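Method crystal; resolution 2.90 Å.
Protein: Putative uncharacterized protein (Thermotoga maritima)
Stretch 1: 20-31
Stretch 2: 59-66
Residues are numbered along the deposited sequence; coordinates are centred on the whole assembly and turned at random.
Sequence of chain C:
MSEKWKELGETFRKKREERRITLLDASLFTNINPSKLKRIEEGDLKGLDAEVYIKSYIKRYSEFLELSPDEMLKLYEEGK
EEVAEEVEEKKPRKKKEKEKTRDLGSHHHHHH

Stretch 1 20-31: RITLLDASLFTN
Stretch 2 59-66: KRYSEFLE

Two helical segments can pack largely through carbon contacts, without a hydrogen bond between them, with hydrogen bonds made within each stretch or elsewhere in the structure, and this contact from a Thermotoga maritima protein is a compact example. Helix 23-29 and helix 59-64, which begins earlier in the chain, cross at 109° between their N-to-C directions, their axes approaching to 10.8 Å. No hydrogen bond joins the stretches, and 414 Å² of surface is buried, both sides summed.

Lys-59, with all four chi angles t, stays out of the contact; its NZ forms a long salt bridge of 3.8 Å to OE1 of Glu-63, one turn on along its own helix. Arg-60 sets the register, its CA lying 6.6 Å from the CA of Thr-30. Its CB points toward stretch 1 (chi1 m, chi2 t, chi3 near -108°), and the CG2 of Thr-30 packs 3.7 Å from that CB and 3.5 Å from Arg-60 O. Thr-30, the first residue to leave helical phi/psi (-118/115), has chi1 near 27°, and its OG1 donates to Ala-26 O at 2.8 Å. Thus its hydroxyl serves its own helix while its methyl meets the neighbour. Asn-31 N and Thr-30 C lie at the edge of the Arg-60 guanidinium, near its plane, with Arg-60 NH2 3.9 Å from Asn-31 N; both nitrogens are donors, so this is proximity and not a hydrogen bond.

Tyr-61, chi1 near -145° and chi2 near 4°, starts sideways, but its end comes nearer: CE1 lies 4.3 Å from Ala-26 CB, and OH lies 4.0 Å from Leu-23 CD2. The hydroxyl is hydrogen-bonded elsewhere in the structure. Ser-62 (chi1 m) and Glu-63 (m, t) make no contact across the stretches.

Phe-64, chi1 t and chi2 near 63°, loses the largest area, 98 Å². Its CE2 sits 3.9 Å from Ala-26 CB, its CE1 3.7 Å from Phe-29 CB, and its CZ 4.0 Å from Ile-21 CD1. Its ring and that of Phe-29 (m, chi2 near -63°) are near parallel, planes at 23°, yet with centroids 5.6 Å apart they are slid so far that they barely overlap. Leu-65 (m, t) leaves helical phi/psi at -89/179 and adds CD2, 4.4 Å from CD1 of Ile-21 (m, t; phi/psi -107/114). Glu-66 stays out of reach.

Out of reach of stretch 2, Thr-22 (chi1 p) caps the start of helix 23-29, OG1 accepting weakly from Asp-25 N at 3.3 Å and donating to Asp-25 OD2 at 2.7 Å.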

# COMPACT_ATOMS: atom_id res chain seq x y z
N ARG C 20 12.35 36.35 7.41
CA ARG C 20 13.04 36.36 8.69
C ARG C 20 13.23 34.93 9.23
O ARG C 20 13.13 34.72 10.44
CB ARG C 20 12.28 37.23 9.71
CG ARG C 20 13.10 37.71 10.93
CD ARG C 20 12.25 38.43 12.00
NE ARG C 20 12.96 38.57 13.28
CZ ARG C 20 12.40 39.00 14.42
NH1 ARG C 20 13.13 39.10 15.54
NH2 ARG C 20 11.12 39.34 14.46
N ILE C 21 13.52 33.97 8.34
CA ILE C 21 13.57 32.56 8.76
C ILE C 21 14.93 31.91 8.87
O ILE C 21 15.61 31.68 7.88
CB ILE C 21 12.73 31.64 7.88
CG1 ILE C 21 11.40 32.30 7.53
CG2 ILE C 21 12.50 30.33 8.61
CD1 ILE C 21 10.54 31.47 6.61
N THR C 22 15.30 31.58 10.10
CA THR C 22 16.56 30.92 10.35
C THR C 22 16.45 29.41 10.12
O THR C 22 15.38 28.85 10.31
CB THR C 22 17.05 31.20 11.79
OG1 THR C 22 16.02 30.87 12.73
CG2 THR C 22 17.40 32.66 11.94
N LEU C 23 17.54 28.76 9.73
CA LEU C 23 17.55 27.31 9.61
C LEU C 23 16.87 26.67 10.79
O LEU C 23 16.07 25.76 10.65
CB LEU C 23 18.95 26.78 9.58
CG LEU C 23 19.60 26.71 8.22
CD1 LEU C 23 20.83 25.83 8.37
CD2 LEU C 23 18.62 26.14 7.21
N LEU C 24 17.19 27.14 11.98
CA LEU C 24 16.63 26.48 13.14
C LEU C 24 15.13 26.70 13.30
O LEU C 24 14.45 25.84 13.84
CB LEU C 24 17.36 26.87 14.42
CG LEU C 24 16.82 26.07 15.59
CD1 LEU C 24 17.95 25.47 16.38
CD2 LEU C 24 15.95 26.93 16.44
N ASP C 25 14.62 27.84 12.84
CA ASP C 25 13.16 28.06 12.82
C ASP C 25 12.54 27.06 11.86
O ASP C 25 11.61 26.35 12.21
CB ASP C 25 12.78 29.47 12.39
CG ASP C 25 13.19 30.54 13.40
OD1 ASP C 25 13.20 30.23 14.62
OD2 ASP C 25 13.47 31.68 12.97
N ALA C 26 13.05 27.02 10.64
CA ALA C 26 12.59 26.06 9.64
C ALA C 26 12.48 24.66 10.21
O ALA C 26 11.49 23.98 9.98
CB ALA C 26 13.50 26.05 8.44
N SER C 27 13.50 24.20 10.93
CA SER C 27 13.49 22.82 11.43
C SER C 27 12.38 22.58 12.45
O SER C 27 11.98 21.44 12.66
CB SER C 27 14.86 22.41 11.99
OG SER C 27 15.17 23.11 13.18
N LEU C 28 11.90 23.64 13.10
CA LEU C 28 10.86 23.51 14.12
C LEU C 28 9.45 23.40 13.54
O LEU C 28 8.55 22.87 14.19
CB LEU C 28 10.92 24.68 15.10
CG LEU C 28 12.07 24.59 16.11
CD1 LEU C 28 12.24 25.93 16.80
CD2 LEU C 28 11.81 23.47 17.10
N PHE C 29 9.28 23.87 12.30
CA PHE C 29 8.00 23.95 11.61
C PHE C 29 7.80 22.74 10.72
O PHE C 29 6.67 22.31 10.50
CB PHE C 29 7.97 25.20 10.74
CG PHE C 29 7.68 26.46 11.49
CD1 PHE C 29 6.47 26.63 12.15
CD2 PHE C 29 8.61 27.49 11.53
CE1 PHE C 29 6.20 27.80 12.84
CE2 PHE C 29 8.35 28.66 12.22
CZ PHE C 29 7.14 28.81 12.88
N THR C 30 8.90 22.23 10.16
CA THR C 30 8.94 20.92 9.52
C THR C 30 9.91 20.16 10.34
O THR C 30 11.08 20.51 10.35
CB THR C 30 9.66 20.99 8.17
OG1 THR C 30 10.61 22.06 8.18
CG2 THR C 30 8.66 21.11 6.99
N ASN C 31 9.46 19.11 11.02
CA ASN C 31 10.30 18.46 12.02
C ASN C 31 11.66 17.96 11.53
O ASN C 31 12.24 17.02 12.07
CB ASN C 31 9.52 17.33 12.66
CG ASN C 31 8.50 17.83 13.62
OD1 ASN C 31 7.32 17.95 13.30
ND2 ASN C 31 8.96 18.19 14.81
N LYS C 59 9.52 17.69 -0.32
CA LYS C 59 8.12 18.05 -0.40
C LYS C 59 7.87 19.06 0.72
O LYS C 59 7.50 20.21 0.46
CB LYS C 59 7.22 16.81 -0.27
CG LYS C 59 5.72 17.05 -0.52
CD LYS C 59 4.86 15.84 -0.10
CE LYS C 59 3.35 16.17 -0.04
NZ LYS C 59 2.57 15.22 0.83
N ARG C 60 8.15 18.63 1.94
CA ARG C 60 7.87 19.40 3.16
C ARG C 60 8.48 20.78 3.24
O ARG C 60 7.81 21.73 3.63
CB ARG C 60 8.33 18.59 4.36
CG ARG C 60 7.48 17.40 4.57
CD ARG C 60 7.48 17.02 6.01
NE ARG C 60 8.26 15.81 6.18
CZ ARG C 60 9.04 15.58 7.22
NH1 ARG C 60 9.71 14.44 7.28
NH2 ARG C 60 9.15 16.48 8.19
N TYR C 61 9.76 20.88 2.91
CA TYR C 61 10.45 22.15 2.81
C TYR C 61 9.71 23.03 1.83
O TYR C 61 9.30 24.13 2.17
CB TYR C 61 11.86 21.94 2.29
CG TYR C 61 12.89 22.88 2.86
CD1 TYR C 61 12.56 23.79 3.86
CD2 TYR C 61 14.20 22.84 2.41
CE1 TYR C 61 13.51 24.63 4.38
CE2 TYR C 61 15.16 23.67 2.93
CZ TYR C 61 14.81 24.57 3.91
OH TYR C 61 15.78 25.41 4.42
N SER C 62 9.53 22.53 0.62
CA SER C 62 8.86 23.29 -0.43
C SER C 62 7.48 23.80 -0.04
O SER C 62 7.09 24.88 -0.44
CB SER C 62 8.73 22.44 -1.69
OG SER C 62 10.00 21.96 -2.08
N GLU C 63 6.74 23.00 0.72
CA GLU C 63 5.40 23.38 1.16
C GLU C 63 5.49 24.45 2.23
O GLU C 63 4.61 25.31 2.32
CB GLU C 63 4.67 22.17 1.73
CG GLU C 63 4.16 21.16 0.69
CD GLU C 63 3.30 20.06 1.32
OE1 GLU C 63 3.06 19.02 0.66
OE2 GLU C 63 2.85 20.24 2.48
N PHE C 64 6.54 24.38 3.05
CA PHE C 64 6.81 25.36 4.10
C PHE C 64 7.17 26.74 3.55
O PHE C 64 6.74 27.76 4.09
CB PHE C 64 7.93 24.85 5.01
CG PHE C 64 8.46 25.90 5.95
CD1 PHE C 64 7.65 26.46 6.93
CD2 PHE C 64 9.78 26.31 5.86
CE1 PHE C 64 8.13 27.41 7.78
CE2 PHE C 64 10.28 27.28 6.72
CZ PHE C 64 9.45 27.82 7.68
N LEU C 65 7.99 26.76 2.50
CA LEU C 65 8.29 27.98 1.76
C LEU C 65 7.25 28.12 0.65
O LEU C 65 6.38 27.28 0.50
CB LEU C 65 9.70 27.89 1.18
CG LEU C 65 10.80 27.51 2.19
CD1 LEU C 65 12.14 27.30 1.51
CD2 LEU C 65 10.93 28.53 3.31
N GLU C 66 7.32 29.18 -0.14
CA GLU C 66 6.26 29.40 -1.13
C GLU C 66 6.39 28.43 -2.30
O GLU C 66 5.59 28.47 -3.23
CB GLU C 66 6.30 30.85 -1.65
CG GLU C 66 5.12 31.29 -2.53
CD GLU C 66 5.44 31.35 -4.02
OE1 GLU C 66 4.50 31.30 -4.85
OE2 GLU C 66 6.64 31.44 -4.39